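Plasmin and fibronectin-binding protein A (Streptococcus pneumoniae, PDB 4MR0) acts as a pneumococcal surface adhesin and invasin that binds human fibronectin, plasmin, plasminogen and serum albumin. Local coordinates at residues D281-T293 and G337-I349. Residues are numbered along the deposited sequence; the frame is centred on the assembly and turned at random.
Sequences DNSRFLGQALPKT and GKSDKSGELVTAI
Gly-287 and Gln-288 are gripped by the chain that runs from Gly-337 round to Val-346, and the closeness of the backbones is the first evidence: the CA atoms of Gly-287 and Lys-338 lie 3.9 Å apart. Gly-337 N donates to Phe-285 O and Gly-287 N to Gly-337 O, both nearly straight at N-H, which fixes Leu-286 opposite Gly-337 in a parallel bridge. One residue on, Gln-288 N donates to Gly-343 O, while Gly-287 CA approaches that same oxygen in a CA-H...O contact. Ser-342 OG sits 3.1 Å from Gly-287 CA, against the bare glycine backbone; Asp-263 accepts hydrogen bonds from both Ser-339 and Ser-342. Such parallel pairing between successive turns is that of a right-handed parallel beta-helix, the pectate lyase-like fold of this adhesin region, and here the 329-337 strand gives way to the loop that turns back over strand 278-289. On the Val-346 side, Gln-288 has CG anti to the backbone N (chi1 178°) and stays extended beyond it, and OE1 accepts a hydrogen bond of 3.0 Å from Val-346 N, the donor almost in line with the amide C=O. Leu-345 packs beside it, its two methyls dividing between Phe-285 CB (3.9 Å from CD1) and Gln-288 CB (3.9 Å from CD2); Phe-285 itself stacks between Phe-261 and Phe-336 of neighbouring coils. Leu-290 CD1 meets Val-346 CG2 at 3.7 Å. On the partly exposed face Leu-286 still packs closely, its CB 3.6 Å from Lys-338 O. The loose side is the exposed Lys-338 side chain, which starts away from the strand and comes no nearer than 4.7 Å, from its CB to Gly-287 N.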
loop_
_atom_site.group_PDB
_atom_site.type_symbol
_atom_site.label_atom_id
_atom_site.label_comp_id
_atom_site.label_asym_id
_atom_site.label_seq_id
_atom_site.Cartn_x
_atom_site.Cartn_y
_atom_site.Cartn_z
ATOM N N ASP A 281 -3.282 -12.592 1.803
ATOM C CA ASP A 281 -2.232 -13.531 1.430
ATOM C C ASP A 281 -2.406 -14.183 0.058
ATOM O O ASP A 281 -3.529 -14.452 -0.375
ATOM C CB ASP A 281 -2.153 -14.609 2.529
ATOM C CG ASP A 281 -1.012 -15.612 2.323
ATOM O OD1 ASP A 281 0.012 -15.267 1.699
ATOM O OD2 ASP A 281 -1.140 -16.754 2.817
ATOM N N ASN A 282 -1.281 -14.401 -0.621
ATOM C CA ASN A 282 -1.242 -15.087 -1.915
ATOM C C ASN A 282 -2.267 -14.605 -2.945
ATOM O O ASN A 282 -2.876 -15.405 -3.662
ATOM C CB ASN A 282 -1.409 -16.591 -1.660
ATOM C CG ASN A 282 -1.057 -17.438 -2.871
ATOM O OD1 ASN A 282 -0.106 -17.142 -3.594
ATOM N ND2 ASN A 282 -1.818 -18.505 -3.088
ATOM N N SER A 283 -2.428 -13.290 -3.035
ATOM C CA SER A 283 -3.384 -12.700 -3.956
ATOM C C SER A 283 -2.687 -11.902 -5.044
ATOM O O SER A 283 -1.480 -11.650 -4.973
ATOM C CB SER A 283 -4.351 -11.790 -3.194
ATOM O OG SER A 283 -5.124 -12.543 -2.278
ATOM N N ARG A 284 -3.469 -11.500 -6.040
ATOM C CA ARG A 284 -2.971 -10.737 -7.173
ATOM C C ARG A 284 -3.837 -9.502 -7.390
ATOM O O ARG A 284 -5.065 -9.595 -7.459
ATOM C CB ARG A 284 -2.999 -11.610 -8.433
ATOM C CG ARG A 284 -2.086 -12.833 -8.351
ATOM C CD ARG A 284 -2.684 -14.012 -9.111
ATOM N NE ARG A 284 -3.880 -14.537 -8.449
ATOM C CZ ARG A 284 -3.872 -15.206 -7.297
ATOM N NH1 ARG A 284 -2.727 -15.446 -6.663
ATOM N NH2 ARG A 284 -5.013 -15.638 -6.776
ATOM N N PHE A 285 -3.188 -8.350 -7.492
ATOM C CA PHE A 285 -3.881 -7.089 -7.706
ATOM C C PHE A 285 -3.484 -6.608 -9.089
ATOM O O PHE A 285 -2.416 -6.027 -9.284
ATOM C CB PHE A 285 -3.490 -6.092 -6.613
ATOM C CG PHE A 285 -3.913 -6.528 -5.240
ATOM C CD1 PHE A 285 -3.209 -7.524 -4.563
ATOM C CD2 PHE A 285 -5.069 -6.019 -4.668
ATOM C CE1 PHE A 285 -3.653 -8.001 -3.329
ATOM C CE2 PHE A 285 -5.523 -6.486 -3.435
ATOM C CZ PHE A 285 -4.818 -7.483 -2.768
ATOM N N LEU A 286 -4.372 -6.862 -10.043
ATOM C CA LEU A 286 -4.122 -6.537 -11.433
ATOM C C LEU A 286 -4.896 -5.377 -12.045
ATOM O O LEU A 286 -6.099 -5.482 -12.302
ATOM C CB LEU A 286 -4.367 -7.791 -12.278
ATOM C CG LEU A 286 -3.755 -9.094 -11.749
ATOM C CD1 LEU A 286 -4.141 -10.242 -12.671
ATOM C CD2 LEU A 286 -2.232 -8.957 -11.656
ATOM N N GLY A 287 -4.191 -4.275 -12.284
ATOM C CA GLY A 287 -4.791 -3.127 -12.936
ATOM C C GLY A 287 -5.620 -2.126 -12.164
ATOM O O GLY A 287 -6.473 -2.468 -11.335
ATOM N N GLN A 288 -5.349 -0.860 -12.458
ATOM C CA GLN A 288 -6.062 0.255 -11.865
ATOM C C GLN A 288 -6.298 1.247 -12.995
ATOM O O GLN A 288 -5.348 1.734 -13.621
ATOM C CB GLN A 288 -5.237 0.899 -10.758
ATOM C CG GLN A 288 -5.910 2.096 -10.125
ATOM C CD GLN A 288 -5.196 2.560 -8.878
ATOM O OE1 GLN A 288 -3.992 2.833 -8.901
ATOM N NE2 GLN A 288 -5.934 2.654 -7.776
ATOM N N ALA A 289 -7.565 1.529 -13.269
ATOM C CA ALA A 289 -7.920 2.448 -14.340
ATOM C C ALA A 289 -7.836 3.892 -13.867
ATOM O O ALA A 289 -8.362 4.240 -12.808
ATOM C CB ALA A 289 -9.319 2.132 -14.850
ATOM N N LEU A 290 -7.166 4.727 -14.659
ATOM C CA LEU A 290 -6.995 6.137 -14.338
ATOM C C LEU A 290 -7.512 6.990 -15.501
ATOM O O LEU A 290 -6.909 7.026 -16.573
ATOM C CB LEU A 290 -5.514 6.433 -14.081
ATOM C CG LEU A 290 -4.805 5.557 -13.037
ATOM C CD1 LEU A 290 -3.329 5.920 -12.979
ATOM C CD2 LEU A 290 -5.455 5.735 -11.667
ATOM N N PRO A 291 -8.644 7.686 -15.300
ATOM C CA PRO A 291 -9.256 8.540 -16.328
ATOM C C PRO A 291 -8.494 9.826 -16.668
ATOM O O PRO A 291 -7.766 10.370 -15.836
ATOM C CB PRO A 291 -10.640 8.821 -15.751
ATOM C CG PRO A 291 -10.379 8.846 -14.278
ATOM C CD PRO A 291 -9.478 7.650 -14.085
ATOM N N LYS A 292 -8.677 10.295 -17.903
ATOM C CA LYS A 292 -8.041 11.516 -18.415
ATOM C C LYS A 292 -8.039 12.667 -17.413
ATOM O O LYS A 292 -6.998 13.244 -17.092
ATOM C CB LYS A 292 -8.779 12.031 -19.659
ATOM C CG LYS A 292 -8.544 11.320 -20.979
ATOM C CD LYS A 292 -9.334 12.060 -22.069
ATOM C CE LYS A 292 -9.131 11.481 -23.463
ATOM N NZ LYS A 292 -7.727 11.620 -23.944
ATOM N N THR A 293 -9.238 12.996 -16.952
ATOM C CA THR A 293 -9.498 14.099 -16.034
ATOM C C THR A 293 -8.820 14.176 -14.661
ATOM O O THR A 293 -8.805 15.243 -14.046
ATOM C CB THR A 293 -11.019 14.219 -15.806
ATOM O OG1 THR A 293 -11.282 15.213 -14.806
ATOM C CG2 THR A 293 -11.594 12.881 -15.360
ATOM N N GLY A 337 0.402 -5.592 -10.058
ATOM C CA GLY A 337 0.787 -5.168 -11.393
ATOM C C GLY A 337 -0.374 -4.620 -12.202
ATOM O O GLY A 337 -1.280 -3.975 -11.666
ATOM N N LYS A 338 -0.354 -4.876 -13.503
ATOM C CA LYS A 338 -1.421 -4.399 -14.373
ATOM C C LYS A 338 -2.239 -5.573 -14.894
ATOM O O LYS A 338 -1.909 -6.730 -14.637
ATOM C CB LYS A 338 -0.825 -3.621 -15.550
ATOM C CG LYS A 338 -0.081 -4.491 -16.565
ATOM C CD LYS A 338 0.385 -3.659 -17.751
ATOM C CE LYS A 338 0.909 -4.535 -18.889
ATOM N NZ LYS A 338 2.137 -5.285 -18.520
ATOM N N SER A 339 -3.314 -5.268 -15.616
ATOM C CA SER A 339 -4.163 -6.295 -16.204
ATOM C C SER A 339 -4.168 -6.023 -17.701
ATOM O O SER A 339 -3.503 -5.097 -18.167
ATOM C CB SER A 339 -5.596 -6.182 -15.688
ATOM O OG SER A 339 -6.237 -5.049 -16.260
ATOM N N ASP A 340 -4.920 -6.821 -18.450
ATOM C CA ASP A 340 -5.015 -6.619 -19.888
ATOM C C ASP A 340 -5.975 -5.478 -20.210
ATOM O O ASP A 340 -6.105 -5.094 -21.370
ATOM C CB ASP A 340 -5.518 -7.883 -20.592
ATOM C CG ASP A 340 -4.560 -9.045 -20.461
ATOM O OD1 ASP A 340 -3.332 -8.819 -20.534
ATOM O OD2 ASP A 340 -5.039 -10.191 -20.301
ATOM N N LYS A 341 -6.645 -4.940 -19.193
ATOM C CA LYS A 341 -7.605 -3.854 -19.411
ATOM C C LYS A 341 -7.213 -2.497 -18.829
ATOM O O LYS A 341 -7.692 -1.460 -19.292
ATOM C CB LYS A 341 -8.978 -4.234 -18.849
ATOM C CG LYS A 341 -9.631 -5.452 -19.479
ATOM C CD LYS A 341 -11.022 -5.639 -18.889
ATOM C CE LYS A 341 -11.684 -6.919 -19.358
ATOM N NZ LYS A 341 -13.037 -7.062 -18.739
ATOM N N SER A 342 -6.370 -2.500 -17.802
ATOM C CA SER A 342 -5.940 -1.249 -17.181
ATOM C C SER A 342 -4.473 -1.318 -16.754
ATOM O O SER A 342 -3.934 -2.398 -16.513
ATOM C CB SER A 342 -6.834 -0.915 -15.981
ATOM O OG SER A 342 -6.827 -1.954 -15.020
ATOM N N GLY A 343 -3.843 -0.153 -16.658
ATOM C CA GLY A 343 -2.435 -0.076 -16.307
ATOM C C GLY A 343 -2.004 -0.464 -14.903
ATOM O O GLY A 343 -2.794 -0.934 -14.084
ATOM N N GLU A 344 -0.723 -0.245 -14.631
ATOM C CA GLU A 344 -0.135 -0.577 -13.343
ATOM C C GLU A 344 -0.738 0.235 -12.196
ATOM O O GLU A 344 -1.150 1.379 -12.380
ATOM C CB GLU A 344 1.383 -0.358 -13.389
ATOM C CG GLU A 344 2.113 -1.140 -14.479
ATOM C CD GLU A 344 2.106 -0.443 -15.841
ATOM O OE1 GLU A 344 1.485 0.635 -15.975
ATOM O OE2 GLU A 344 2.733 -0.978 -16.781
ATOM N N LEU A 345 -0.792 -0.371 -11.013
ATOM C CA LEU A 345 -1.324 0.299 -9.830
ATOM C C LEU A 345 -0.434 1.508 -9.550
ATOM O O LEU A 345 0.742 1.513 -9.922
ATOM C CB LEU A 345 -1.288 -0.647 -8.627
ATOM C CG LEU A 345 -1.729 -2.100 -8.847
ATOM C CD1 LEU A 345 -1.596 -2.864 -7.533
ATOM C CD2 LEU A 345 -3.166 -2.154 -9.355
ATOM N N VAL A 346 -0.989 2.531 -8.910
ATOM C CA VAL A 346 -0.220 3.727 -8.587
ATOM C C VAL A 346 0.625 3.455 -7.335
ATOM O O VAL A 346 1.849 3.608 -7.344
ATOM C CB VAL A 346 -1.155 4.934 -8.336
ATOM C CG1 VAL A 346 -0.344 6.161 -7.936
ATOM C CG2 VAL A 346 -1.957 5.225 -9.604
ATOM N N THR A 347 -0.045 3.036 -6.266
ATOM C CA THR A 347 0.604 2.719 -4.998
ATOM C C THR A 347 -0.022 1.416 -4.529
ATOM O O THR A 347 -1.237 1.331 -4.372
ATOM C CB THR A 347 0.342 3.817 -3.946
ATOM O OG1 THR A 347 0.994 5.023 -4.350
ATOM C CG2 THR A 347 0.870 3.400 -2.579
ATOM N N ALA A 348 0.795 0.392 -4.312
ATOM C CA ALA A 348 0.246 -0.892 -3.889
ATOM C C ALA A 348 -0.309 -0.903 -2.467
ATOM O O ALA A 348 -1.439 -1.344 -2.241
ATOM C CB ALA A 348 1.300 -1.996 -4.042
ATOM N N ILE A 349 0.473 -0.402 -1.515
ATOM C CA ILE A 349 0.070 -0.435 -0.113
ATOM C C ILE A 349 0.456 0.814 0.658
ATOM O O ILE A 349 1.542 1.363 0.459
ATOM C CB ILE A 349 0.748 -1.628 0.622
ATOM C CG1 ILE A 349 0.495 -2.933 -0.130
ATOM C CG2 ILE A 349 0.227 -1.732 2.056
ATOM C CD1 ILE A 349 1.374 -4.090 0.343
#